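Glucokinase (Thermus thermophilus, PDB 3VOV) probably phosphorylates glucose and related hexoses at the expense of ATP, as a zinc-containing hexokinase of the ROK family. Local coordinates at residues Val29-Pro32 / Arg38-Glu41; Phe88-Ile93 / Val102-Asp107; Phe194-Asp199 / Phe204-Ala209; Glu257-Ala262 / Pro273-Ala278. One frame throughout, in Å; residues are numbered along the deposited sequence. Where two conformers were deposited one is given.

Contact 1: residues Val29-Pro32 / Arg38-Glu41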
loop_
_atom_site.group_PDB
_atom_site.type_symbol
_atom_site.label_atom_id
_atom_site.label_comp_id
_atom_site.label_asym_id
_atom_site.label_seq_id
_atom_site.Cartn_x
_atom_site.Cartn_y
_atom_site.Cartn_z
ATOM N N VAL B 29 30.632 -29.908 15.799
ATOM C CA VAL B 29 31.797 -29.279 16.385
ATOM C C VAL B 29 31.582 -27.762 16.380
ATOM O O VAL B 29 30.791 -27.250 15.603
ATOM C CB VAL B 29 33.111 -29.646 15.621
ATOM C CG1 VAL B 29 33.396 -31.179 15.724
ATOM C CG2 VAL B 29 33.042 -29.260 14.155
ATOM N N PRO B 30 32.279 -27.036 17.263
ATOM C CA PRO B 30 32.107 -25.565 17.262
ATOM C C PRO B 30 32.698 -24.923 15.992
ATOM O O PRO B 30 33.685 -25.432 15.450
ATOM C CB PRO B 30 32.880 -25.119 18.526
ATOM C CG PRO B 30 32.961 -26.413 19.399
ATOM C CD PRO B 30 33.196 -27.485 18.336
ATOM N N THR B 31 32.117 -23.816 15.528
ATOM C CA THR B 31 32.709 -23.102 14.396
ATOM C C THR B 31 33.845 -22.195 14.898
ATOM O O THR B 31 33.598 -21.342 15.734
ATOM C CB THR B 31 31.662 -22.227 13.683
ATOM O OG1 THR B 31 30.538 -23.031 13.298
ATOM C CG2 THR B 31 32.268 -21.529 12.474
ATOM N N PRO B 32 35.088 -22.365 14.399
ATOM C CA PRO B 32 36.196 -21.516 14.894
ATOM C C PRO B 32 35.985 -20.015 14.791
ATOM O O PRO B 32 35.240 -19.563 13.936
ATOM C CB PRO B 32 37.378 -21.944 14.033
ATOM C CG PRO B 32 37.072 -23.374 13.705
ATOM C CD PRO B 32 35.588 -23.420 13.493
ATOM N N ARG B 38 41.227 -21.527 9.606
ATOM C CA ARG B 38 40.888 -22.466 10.647
ATOM C C ARG B 38 39.491 -23.089 10.456
ATOM O O ARG B 38 39.284 -24.269 10.737
ATOM C CB ARG B 38 40.998 -21.834 12.026
ATOM C CG ARG B 38 41.225 -22.900 13.075
ATOM C CD ARG B 38 42.708 -23.232 13.197
ATOM N NE ARG B 38 43.451 -22.085 13.696
ATOM C CZ ARG B 38 43.521 -21.741 14.979
ATOM N NH1 ARG B 38 42.908 -22.473 15.910
ATOM N NH2 ARG B 38 44.212 -20.661 15.326
ATOM N N VAL B 39 38.546 -22.290 9.955
ATOM C CA VAL B 39 37.226 -22.782 9.601
ATOM C C VAL B 39 37.353 -23.880 8.550
ATOM O O VAL B 39 36.740 -24.946 8.640
ATOM C CB VAL B 39 36.318 -21.649 9.077
ATOM C CG1 VAL B 39 34.981 -22.224 8.522
ATOM C CG2 VAL B 39 36.037 -20.667 10.218
ATOM N N ALA B 40 38.167 -23.629 7.555
ATOM C CA ALA B 40 38.384 -24.621 6.519
ATOM C C ALA B 40 38.977 -25.913 7.108
ATOM O O ALA B 40 38.530 -27.021 6.743
ATOM C CB ALA B 40 39.277 -24.032 5.430
ATOM N N GLU B 41 39.957 -25.796 8.023
ATOM C CA GLU B 41 40.482 -27.003 8.713
ATOM C C GLU B 41 39.408 -27.704 9.548
ATOM O O GLU B 41 39.319 -28.932 9.537
ATOM C CB GLU B 41 41.678 -26.707 9.622
ATOM C CG GLU B 41 42.895 -26.166 8.889
ATOM C CD GLU B 41 43.914 -25.470 9.802
ATOM O OE1 GLU B 41 44.832 -24.824 9.246
ATOM O OE2 GLU B 41 43.795 -25.554 11.056
#

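Contact 2: residues Phe88-Ile93 / Val102-Asp107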
loop_
_atom_site.group_PDB
_atom_site.type_symbol
_atom_site.label_atom_id
_atom_site.label_comp_id
_atom_site.label_asym_id
_atom_site.label_seq_id
_atom_site.Cartn_x
_atom_site.Cartn_y
_atom_site.Cartn_z
ATOM N N PHE B 88 36.014 -15.505 1.149
ATOM C CA PHE B 88 36.876 -16.634 1.405
ATOM C C PHE B 88 36.659 -17.820 0.445
ATOM O O PHE B 88 35.548 -18.335 0.337
ATOM C CB PHE B 88 36.734 -17.037 2.859
ATOM C CG PHE B 88 37.719 -18.036 3.274
ATOM C CD1 PHE B 88 39.049 -17.683 3.432
ATOM C CD2 PHE B 88 37.337 -19.350 3.468
ATOM C CE1 PHE B 88 39.978 -18.628 3.791
ATOM C CE2 PHE B 88 38.265 -20.285 3.830
ATOM C CZ PHE B 88 39.581 -19.920 3.987
ATOM N N PRO B 89 37.726 -18.242 -0.274
ATOM C CA PRO B 89 37.590 -19.269 -1.328
ATOM C C PRO B 89 37.526 -20.694 -0.794
ATOM O O PRO B 89 38.359 -21.543 -1.144
ATOM C CB PRO B 89 38.843 -19.067 -2.186
ATOM C CG PRO B 89 39.877 -18.608 -1.188
ATOM C CD PRO B 89 39.117 -17.752 -0.169
ATOM N N ILE B 90 36.491 -20.946 0.002
ATOM C CA ILE B 90 36.261 -22.216 0.635
ATOM C C ILE B 90 36.289 -23.399 -0.323
ATOM O O ILE B 90 36.822 -24.444 0.036
ATOM C CB ILE B 90 34.964 -22.162 1.538
ATOM C CG1 ILE B 90 34.925 -23.297 2.563
ATOM C CG2 ILE B 90 33.656 -22.154 0.681
ATOM C CD1 ILE B 90 36.185 -23.471 3.403
ATOM N N ARG B 91 35.729 -23.267 -1.521
ATOM C CA ARG B 91 35.549 -24.449 -2.353
ATOM C C ARG B 91 36.878 -25.134 -2.725
ATOM O O ARG B 91 37.039 -26.348 -2.536
ATOM C CB ARG B 91 34.776 -24.144 -3.613
ATOM C CG ARG B 91 34.470 -25.425 -4.393
ATOM C CD ARG B 91 34.190 -25.113 -5.824
ATOM N NE ARG B 91 32.861 -24.565 -5.973
ATOM C CZ ARG B 91 32.495 -23.615 -6.836
ATOM N NH1 ARG B 91 33.375 -23.037 -7.660
ATOM N NH2 ARG B 91 31.222 -23.239 -6.864
ATOM N N ARG B 92 37.815 -24.357 -3.276
ATOM C CA ARG B 92 39.128 -24.910 -3.676
ATOM C C ARG B 92 39.921 -25.382 -2.475
ATOM O O ARG B 92 40.564 -26.405 -2.529
ATOM C CB ARG B 92 39.935 -23.888 -4.476
ATOM C CG ARG B 92 39.516 -23.785 -5.923
ATOM C CD ARG B 92 39.692 -25.099 -6.702
ATOM N NE ARG B 92 39.350 -24.806 -8.083
ATOM C CZ ARG B 92 38.162 -25.013 -8.651
ATOM N NH1 ARG B 92 37.985 -24.651 -9.917
ATOM N NH2 ARG B 92 37.180 -25.652 -7.995
ATOM N N ILE B 93 39.877 -24.615 -1.395
ATOM C CA ILE B 93 40.624 -24.946 -0.225
ATOM C C ILE B 93 40.117 -26.294 0.269
ATOM O O ILE B 93 40.909 -27.212 0.525
ATOM C CB ILE B 93 40.438 -23.874 0.846
ATOM C CG1 ILE B 93 41.141 -22.576 0.436
ATOM C CG2 ILE B 93 41.047 -24.335 2.154
ATOM C CD1 ILE B 93 40.761 -21.388 1.261
ATOM N N VAL B 102 33.883 -30.481 -4.144
ATOM C CA VAL B 102 33.045 -29.807 -3.171
ATOM C C VAL B 102 31.966 -29.036 -3.945
ATOM O O VAL B 102 32.281 -28.337 -4.927
ATOM C CB VAL B 102 33.886 -28.823 -2.322
ATOM C CG1 VAL B 102 32.982 -27.931 -1.483
ATOM C CG2 VAL B 102 34.868 -29.569 -1.430
ATOM N N PHE B 103 30.714 -29.167 -3.493
ATOM C CA PHE B 103 29.573 -28.474 -4.080
ATOM C C PHE B 103 28.935 -27.560 -3.023
ATOM O O PHE B 103 28.500 -28.018 -1.970
ATOM C CB PHE B 103 28.560 -29.510 -4.628
ATOM C CG PHE B 103 29.121 -30.387 -5.738
ATOM C CD1 PHE B 103 29.155 -29.921 -7.049
ATOM C CD2 PHE B 103 29.641 -31.656 -5.455
ATOM C CE1 PHE B 103 29.683 -30.718 -8.083
ATOM C CE2 PHE B 103 30.180 -32.474 -6.475
ATOM C CZ PHE B 103 30.189 -32.007 -7.797
ATOM N N LEU B 104 28.917 -26.258 -3.298
ATOM C CA LEU B 104 28.422 -25.258 -2.363
ATOM C C LEU B 104 26.925 -25.030 -2.549
ATOM O O LEU B 104 26.422 -25.088 -3.666
ATOM C CB LEU B 104 29.063 -23.920 -2.695
ATOM C CG LEU B 104 30.565 -23.755 -2.569
ATOM C CD1 LEU B 104 30.847 -22.243 -2.541
ATOM C CD2 LEU B 104 31.093 -24.405 -1.315
ATOM N N GLU B 105 26.229 -24.707 -1.471
ATOM C CA GLU B 105 24.834 -24.363 -1.605
ATOM C C GLU B 105 24.469 -23.395 -0.483
ATOM O O GLU B 105 25.045 -23.439 0.608
ATOM C CB GLU B 105 23.967 -25.622 -1.579
ATOM C CG GLU B 105 22.425 -25.378 -1.817
ATOM C CD GLU B 105 22.145 -24.640 -3.106
ATOM O OE1 GLU B 105 22.221 -23.375 -3.122
ATOM O OE2 GLU B 105 21.831 -25.322 -4.104
ATOM N N ASN B 106 23.563 -22.481 -0.785
ATOM C CA ASN B 106 23.013 -21.570 0.215
ATOM C C ASN B 106 22.178 -22.406 1.211
ATOM O O ASN B 106 21.495 -23.360 0.818
ATOM C CB ASN B 106 22.178 -20.519 -0.533
ATOM C CG ASN B 106 21.078 -19.962 0.297
ATOM O OD1 ASN B 106 21.324 -19.155 1.210
ATOM N ND2 ASN B 106 19.854 -20.349 -0.004
ATOM N N ASP B 107 22.223 -22.053 2.491
ATOM C CA ASP B 107 21.558 -22.851 3.530
ATOM C C ASP B 107 20.051 -23.000 3.361
ATOM O O ASP B 107 19.518 -24.069 3.618
ATOM C CB ASP B 107 21.885 -22.331 4.922
ATOM C CG ASP B 107 21.413 -20.882 5.153
ATOM O OD1 ASP B 107 21.079 -20.117 4.231
ATOM O OD2 ASP B 107 21.319 -20.550 6.308
HETATM O O HOH W 1 29.986 -25.461 -5.985
#

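Contact 3: residues Phe194-Asp199 / Phe204-Ala209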
loop_
_atom_site.group_PDB
_atom_site.type_symbol
_atom_site.label_atom_id
_atom_site.label_comp_id
_atom_site.label_asym_id
_atom_site.label_seq_id
_atom_site.Cartn_x
_atom_site.Cartn_y
_atom_site.Cartn_z
ATOM N N PHE B 194 5.940 -0.930 21.473
ATOM C CA PHE B 194 5.926 -1.026 22.940
ATOM C C PHE B 194 6.859 -0.065 23.657
ATOM O O PHE B 194 6.812 0.012 24.881
ATOM C CB PHE B 194 6.133 -2.466 23.406
ATOM C CG PHE B 194 4.920 -3.341 23.169
ATOM C CD1 PHE B 194 3.932 -3.480 24.146
ATOM C CD2 PHE B 194 4.732 -3.984 21.939
ATOM C CE1 PHE B 194 2.788 -4.258 23.904
ATOM C CE2 PHE B 194 3.560 -4.774 21.684
ATOM C CZ PHE B 194 2.619 -4.911 22.678
ATOM N N GLN B 195 7.721 0.638 22.908
ATOM C CA GLN B 195 8.671 1.591 23.475
ATOM C C GLN B 195 9.648 0.986 24.510
ATOM O O GLN B 195 10.053 1.667 25.426
ATOM C CB GLN B 195 7.943 2.833 24.043
ATOM C CG GLN B 195 6.994 3.425 23.024
ATOM C CD GLN B 195 6.418 4.760 23.459
ATOM O OE1 GLN B 195 7.147 5.635 23.906
ATOM N NE2 GLN B 195 5.105 4.918 23.318
ATOM N N ARG B 196 10.012 -0.282 24.330
ATOM C CA ARG B 196 11.004 -0.994 25.135
ATOM C C ARG B 196 11.475 -2.206 24.309
ATOM O O ARG B 196 10.787 -2.589 23.353
ATOM C CB ARG B 196 10.389 -1.487 26.446
ATOM C CG ARG B 196 9.305 -2.525 26.236
ATOM C CD ARG B 196 8.751 -3.042 27.540
ATOM N NE ARG B 196 7.404 -3.592 27.377
ATOM C CZ ARG B 196 7.123 -4.887 27.356
ATOM N NH1 ARG B 196 8.094 -5.776 27.487
ATOM N NH2 ARG B 196 5.870 -5.295 27.221
ATOM N N PRO B 197 12.653 -2.783 24.638
ATOM C CA PRO B 197 13.086 -3.952 23.860
ATOM C C PRO B 197 12.131 -5.141 23.980
ATOM O O PRO B 197 11.806 -5.581 25.076
ATOM C CB PRO B 197 14.467 -4.255 24.414
ATOM C CG PRO B 197 14.950 -2.861 24.972
ATOM C CD PRO B 197 13.684 -2.355 25.615
ATOM N N VAL B 198 11.623 -5.604 22.841
ATOM C CA VAL B 198 10.742 -6.763 22.835
ATOM C C VAL B 198 11.272 -7.737 21.837
ATOM O O VAL B 198 11.341 -7.423 20.624
ATOM C CB VAL B 198 9.315 -6.392 22.441
ATOM C CG1 VAL B 198 8.389 -7.664 22.391
ATOM C CG2 VAL B 198 8.754 -5.308 23.403
ATOM N N ASP B 199 11.635 -8.928 22.302
ATOM C CA ASP B 199 12.088 -9.951 21.383
ATOM C C ASP B 199 10.916 -10.836 21.027
ATOM O O ASP B 199 9.822 -10.642 21.568
ATOM C CB ASP B 199 13.317 -10.730 21.918
ATOM C CG ASP B 199 13.041 -11.464 23.214
ATOM O OD1 ASP B 199 11.858 -11.625 23.595
ATOM O OD2 ASP B 199 14.031 -11.877 23.853
ATOM N N PHE B 204 5.544 -13.065 21.544
ATOM C CA PHE B 204 4.586 -14.170 21.488
ATOM C C PHE B 204 3.856 -14.413 22.853
ATOM O O PHE B 204 2.710 -14.853 22.883
ATOM C CB PHE B 204 5.239 -15.466 20.982
ATOM C CG PHE B 204 5.691 -15.432 19.526
ATOM C CD1 PHE B 204 6.648 -16.339 19.074
ATOM C CD2 PHE B 204 5.133 -14.530 18.593
ATOM C CE1 PHE B 204 7.086 -16.328 17.727
ATOM C CE2 PHE B 204 5.562 -14.514 17.258
ATOM C CZ PHE B 204 6.535 -15.428 16.821
ATOM N N ARG B 205 4.523 -14.129 23.967
ATOM C CA ARG B 205 3.868 -14.183 25.294
ATOM C C ARG B 205 2.757 -13.127 25.353
ATOM O O ARG B 205 1.619 -13.432 25.711
ATOM C CB ARG B 205 4.908 -13.931 26.412
ATOM C CG ARG B 205 4.299 -13.539 27.788
ATOM C CD ARG B 205 5.332 -13.101 28.846
ATOM N NE ARG B 205 5.602 -11.659 28.802
ATOM C CZ ARG B 205 4.729 -10.697 29.111
ATOM N NH1 ARG B 205 3.477 -10.981 29.479
ATOM N NH2 ARG B 205 5.116 -9.423 29.046
ATOM N N LEU B 206 3.090 -11.893 24.969
ATOM C CA LEU B 206 2.109 -10.819 24.886
ATOM C C LEU B 206 0.912 -11.180 24.002
ATOM O O LEU B 206 -0.251 -10.917 24.358
ATOM C CB LEU B 206 2.779 -9.533 24.402
ATOM C CG LEU B 206 3.662 -8.767 25.396
ATOM C CD1 LEU B 206 4.544 -7.803 24.660
ATOM C CD2 LEU B 206 2.783 -8.058 26.470
ATOM N N PHE B 207 1.204 -11.795 22.858
ATOM C CA PHE B 207 0.174 -12.288 21.948
ATOM C C PHE B 207 -0.755 -13.312 22.635
ATOM O O PHE B 207 -2.012 -13.179 22.630
ATOM C CB PHE B 207 0.819 -12.892 20.685
ATOM C CG PHE B 207 -0.188 -13.422 19.676
ATOM C CD1 PHE B 207 -0.611 -12.632 18.617
ATOM C CD2 PHE B 207 -0.709 -14.698 19.792
ATOM C CE1 PHE B 207 -1.506 -13.106 17.670
ATOM C CE2 PHE B 207 -1.635 -15.181 18.860
ATOM C CZ PHE B 207 -2.039 -14.360 17.787
ATOM N N GLN B 208 -0.142 -14.341 23.217
ATOM C CA GLN B 208 -0.903 -15.380 23.908
ATOM C C GLN B 208 -1.710 -14.812 25.107
ATOM O O GLN B 208 -2.812 -15.264 25.371
ATOM C CB GLN B 208 0.003 -16.563 24.306
ATOM C CG GLN B 208 0.493 -17.402 23.122
ATOM C CD GLN B 208 -0.541 -18.385 22.502
ATOM O OE1 GLN B 208 -1.629 -17.986 22.013
ATOM N NE2 GLN B 208 -0.153 -19.667 22.430
ATOM N N ALA B 209 -1.176 -13.809 25.793
ATOM C CA ALA B 209 -1.917 -13.061 26.802
ATOM C C ALA B 209 -3.055 -12.142 26.269
ATOM O O ALA B 209 -3.741 -11.481 27.073
ATOM C CB ALA B 209 -0.934 -12.227 27.662
#

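Contact 4: residues Glu257-Ala262 / Pro273-Ala278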
loop_
_atom_site.group_PDB
_atom_site.type_symbol
_atom_site.label_atom_id
_atom_site.label_comp_id
_atom_site.label_asym_id
_atom_site.label_seq_id
_atom_site.Cartn_x
_atom_site.Cartn_y
_atom_site.Cartn_z
ATOM N N GLU B 257 -2.980 -19.907 11.736
ATOM C CA GLU B 257 -4.331 -19.771 11.191
ATOM C C GLU B 257 -4.476 -18.540 10.276
ATOM O O GLU B 257 -5.067 -18.623 9.195
ATOM C CB GLU B 257 -5.393 -19.714 12.317
ATOM C CG GLU B 257 -5.332 -20.929 13.278
ATOM C CD GLU B 257 -6.111 -20.752 14.631
ATOM O OE1 GLU B 257 -6.426 -19.611 15.085
ATOM O OE2 GLU B 257 -6.381 -21.810 15.258
ATOM N N ALA B 258 -3.952 -17.401 10.732
ATOM C CA ALA B 258 -4.056 -16.145 10.002
ATOM C C ALA B 258 -3.245 -16.240 8.726
ATOM O O ALA B 258 -3.659 -15.768 7.710
ATOM C CB ALA B 258 -3.586 -14.991 10.855
ATOM N N LEU B 259 -2.096 -16.890 8.777
ATOM C CA LEU B 259 -1.265 -17.050 7.605
ATOM C C LEU B 259 -1.977 -17.900 6.542
ATOM O O LEU B 259 -2.012 -17.567 5.370
ATOM C CB LEU B 259 0.018 -17.740 8.038
ATOM C CG LEU B 259 1.142 -17.891 7.052
ATOM C CD1 LEU B 259 2.441 -18.027 7.915
ATOM C CD2 LEU B 259 0.919 -19.130 6.188
ATOM N N LEU B 260 -2.485 -19.040 6.959
ATOM C CA LEU B 260 -3.205 -19.928 6.067
ATOM C C LEU B 260 -4.437 -19.276 5.461
ATOM O O LEU B 260 -4.740 -19.492 4.296
ATOM C CB LEU B 260 -3.671 -21.130 6.868
ATOM C CG LEU B 260 -2.743 -22.300 6.949
ATOM C CD1 LEU B 260 -3.486 -23.364 7.798
ATOM C CD2 LEU B 260 -2.576 -22.772 5.482
ATOM N N GLU B 261 -5.154 -18.493 6.267
ATOM C CA GLU B 261 -6.327 -17.785 5.756
ATOM C C GLU B 261 -5.921 -16.752 4.679
ATOM O O GLU B 261 -6.582 -16.662 3.630
ATOM C CB GLU B 261 -7.140 -17.162 6.901
ATOM C CG GLU B 261 -8.389 -16.342 6.469
ATOM C CD GLU B 261 -9.465 -17.139 5.709
ATOM O OE1 GLU B 261 -10.347 -16.474 5.105
ATOM O OE2 GLU B 261 -9.434 -18.398 5.697
ATOM N N ALA B 262 -4.820 -16.020 4.892
ATOM C CA ALA B 262 -4.355 -15.042 3.863
ATOM C C ALA B 262 -3.942 -15.774 2.564
ATOM O O ALA B 262 -4.272 -15.354 1.461
ATOM C CB ALA B 262 -3.199 -14.157 4.393
ATOM N N PRO B 273 -1.833 -24.871 -4.076
ATOM C CA PRO B 273 -1.041 -26.006 -3.637
ATOM C C PRO B 273 -1.219 -26.193 -2.147
ATOM O O PRO B 273 -1.456 -25.209 -1.431
ATOM C CB PRO B 273 0.413 -25.583 -3.963
ATOM C CG PRO B 273 0.266 -24.598 -5.091
ATOM C CD PRO B 273 -0.976 -23.806 -4.609
ATOM N N PRO B 274 -1.111 -27.442 -1.670
ATOM C CA PRO B 274 -1.059 -27.656 -0.221
ATOM C C PRO B 274 0.077 -26.858 0.406
ATOM O O PRO B 274 1.177 -26.808 -0.152
ATOM C CB PRO B 274 -0.743 -29.151 -0.092
ATOM C CG PRO B 274 -1.218 -29.760 -1.373
ATOM C CD PRO B 274 -1.029 -28.712 -2.429
ATOM N N LEU B 275 -0.197 -26.245 1.557
ATOM C CA LEU B 275 0.851 -25.571 2.343
ATOM C C LEU B 275 1.140 -26.423 3.564
ATOM O O LEU B 275 0.206 -26.734 4.343
ATOM C CB LEU B 275 0.407 -24.127 2.716
ATOM C CG LEU B 275 1.227 -23.194 3.671
ATOM C CD1 LEU B 275 2.701 -23.218 3.469
ATOM C CD2 LEU B 275 0.788 -21.727 3.561
ATOM N N ARG B 276 2.411 -26.829 3.733
ATOM C CA ARG B 276 2.783 -27.831 4.757
ATOM C C ARG B 276 3.907 -27.329 5.645
ATOM O O ARG B 276 4.805 -26.625 5.167
ATOM C CB ARG B 276 3.248 -29.170 4.108
ATOM C CG ARG B 276 2.150 -29.874 3.348
ATOM C CD ARG B 276 2.587 -31.275 2.868
ATOM N NE ARG B 276 1.625 -31.845 1.911
ATOM C CZ ARG B 276 1.935 -32.706 0.949
ATOM N NH1 ARG B 276 0.964 -33.203 0.177
ATOM N NH2 ARG B 276 3.200 -33.071 0.739
ATOM N N ARG B 277 3.871 -27.697 6.919
ATOM C CA ARG B 277 4.955 -27.372 7.854
ATOM C C ARG B 277 6.204 -28.159 7.470
ATOM O O ARG B 277 6.109 -29.379 7.248
ATOM C CB ARG B 277 4.586 -27.872 9.245
ATOM C CG ARG B 277 3.723 -26.959 10.007
ATOM C CD ARG B 277 3.522 -27.413 11.458
ATOM N NE ARG B 277 2.729 -26.392 12.149
ATOM C CZ ARG B 277 3.204 -25.618 13.123
ATOM N NH1 ARG B 277 4.459 -25.781 13.563
ATOM N NH2 ARG B 277 2.413 -24.700 13.670
ATOM N N ALA B 278 7.358 -27.507 7.444
ATOM C CA ALA B 278 8.639 -28.236 7.249
ATOM C C ALA B 278 8.767 -29.350 8.290
ATOM O O ALA B 278 8.442 -29.119 9.448
ATOM C CB ALA B 278 9.835 -27.286 7.328
#

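Contact 1: residues Val29-Pro32 / Arg38-Glu41
P32 lies against the first turns of helix 36-54, where its ring meets the backbone of R38 and the side chains of R38 and V39. This is the turn by which the chain leaves an edge strand, 27-30, of the N-terminal sheet and enters the helix that carries it across to strand 61-65, in the actin-like ATPase fold of the ROK family. At P32 and V39 the two runs are closest, with 5.5 Å from CA to CA.

The proline presents two ring carbons. Its CG stands 3.8 Å from R38 O, a van der Waals contact with a helix carbonyl. Its CB touches the aliphatic root of the arginine, 4.1 Å from R38 CG. R38 was modelled in two conformers; in one, the chain then bends and its charged end leads away.

The buried V39 meets the proline with one methyl. With CG1 anti to the backbone N (chi1 172°), the other methyl, CG2, falls beside that N and is the branch that faces the turn. It lies 4.2 Å from P32 CB. V39 also rests on L8 of strand 3-8, and P32 on I13 of strand 12-18, so helix and turn both lie on the sheet.

No hydrogen bond joins 29-32 to 38-41. The turn is held instead from the sheet side, where T31 pairs by backbone with T11 and gives OG1 a hydrogen bond with G9 O. T31 only grazes the helix, its CG2 4.5 Å from V39 CG2, while that same valine methyl lies 4.0 Å from P32 O.

Contact 2: residues Phe88-Ile93 / Val102-Asp107
The R91 guanidinium lies obliquely to V102 O and L104 CG; NE is 4.2 Å from L104 CG. The other flat group, the F88 ring, has I90 CD1 at its edge, in the ring plane.

Further back, the arginine chain runs past V102 in the opposite sense, with CG 3.7 Å from V102 O and 4.0 Å from V102 CB. R91 CG starts anti to the backbone N (chi1 -174°), and a bend at chi3 of R91 (-77°) then swings the head round to water 1. R91 NH2 donates to that water over 2.7 Å, and L104 N donates to it over 3.0 Å. The same NH2 is also hydrogen-bonded to F71 O.

Helix 90-98 and strand 102-106 are the second half of the beta-alpha-beta crossover that begins at strand 61-65, and the strand ends the N-terminal sheet of the actin-like fold. A leucine in place of R91 would probably leave F71 O and the water on L104 N without their shared donor.

Deeper in, I90 and L104 both pack on L63. I90 CG2 meets L104 CD2 at 4.0 Å, the two side chains crossing at a slant.

Contact 3: residues Phe194-Asp199 / Phe204-Ala209
F194 offers the face of its ring to L206, a residue of helix 200-208. The leucine's CD1 sits 4.1 Å from the ring centroid and only 17° off the normal, a CH-pi contact displaced a little toward the CE1-CZ rim. K213 makes a cation-pi contact with the same ring. After F194 the chain leaves helical geometry at Q195, which has positive phi and packs on R184 of the second subunit.

R196 turns back toward the helix. Its CG lies between the backbone N and the carbonyl carbon (chi1 65°), and from there the chain runs extended, bringing NH2 to 3.8 Å from L206 CD1. The guanidinium has V198 CG2 over one face, 4.1 Å above its plane. NH1 forms a salt bridge with E202, whose carboxylate also pairs with R205 NE. That shared anion probably offsets the closeness of the two arginines, whose NH2 atoms are 4.6 Å apart.

V198 approaches the same methyl from a third direction, its CG1 a looser 4.5 Å from L206 CD1. One leucine methyl is thus gathered in by a ring, a guanidinium and a valine. D199 then ends the loop as N-cap of helix 200-208, its OD1 accepting a hydrogen bond from E202 N.

The segment is the connection between helix 183-194 and helix 200-208. V198 leans back on A190 of helix 183-194 and its N reaches T191 OG1, while L206 touches A214 on the long helix 212-236; the loop therefore bridges the helix before it and the helix after it, with helix 212-236 packed alongside.

Contact 4: residues Glu257-Ala262 / Pro273-Ala278
In the beta-alpha-beta crossover from strand 240-244 through helix 253-265 to strand 275-277, L275 of the strand meets L259 and L260 of the helix. Strand 275-277 is an outermost strand of the C-terminal sheet, whose strand order repeats that of the N-terminal one, the duplicated core of the actin-like fold.

L275 alone carries the strand's share. Its CG is anti to the backbone N (chi1 174°), which extends the side chain off the sheet, and its CD2 is the atom that arrives. This methyl lies 3.7 Å from L259 CD2 and 4.0 Å from L260 CD2. L259 CD2 and L260 CD2 are 5.1 Å apart, so L275 CD2 sits in the shallow notch between them. L259 crosses the strand leucine at about a right angle, and L260 obliquely. The backbones stay well apart, with 7.9 Å between L260 CA and L275 CA, and the three side chains span the gap between helix and sheet.

Around them the apolar layer continues. L259 reaches V225 of helix 212-236 and L243 of the neighbouring strand, while L275 also lies on V241 and Y263. The hydroxyl of Y263 is hydrogen-bonded to P273 O, a polar tie between helix and strand approach close by. P273 and P274 pack on R151 of the third subunit.

Between the two runs themselves there is no hydrogen bond or charge pair. Helix and strand are held here by dispersion and the partial burial of three leucines, of which L259 is the buried one, contacts that depend on shape and not on direction.

Contacts 1 and 2 belong together: A40, on the helix of contact 1, sets its CB 3.7 Å from both I93 CG2 and I90 CD1 of contact 2, and both reach the N-terminal sheet. Contacts 3 and 4 lie in the other half of the molecule, with centres 24 Å apart and nearest atoms about 7 Å apart. Contact 2 has a counterpart in contact 4, each joining the crossover helix to the fifth strand of a 3-2-1-4-5 sheet; their centres are 34 Å apart. In kinases of this fold the substrates bind between the two halves. All four contacts are away from the zinc site of H159, C169, C171 and C176.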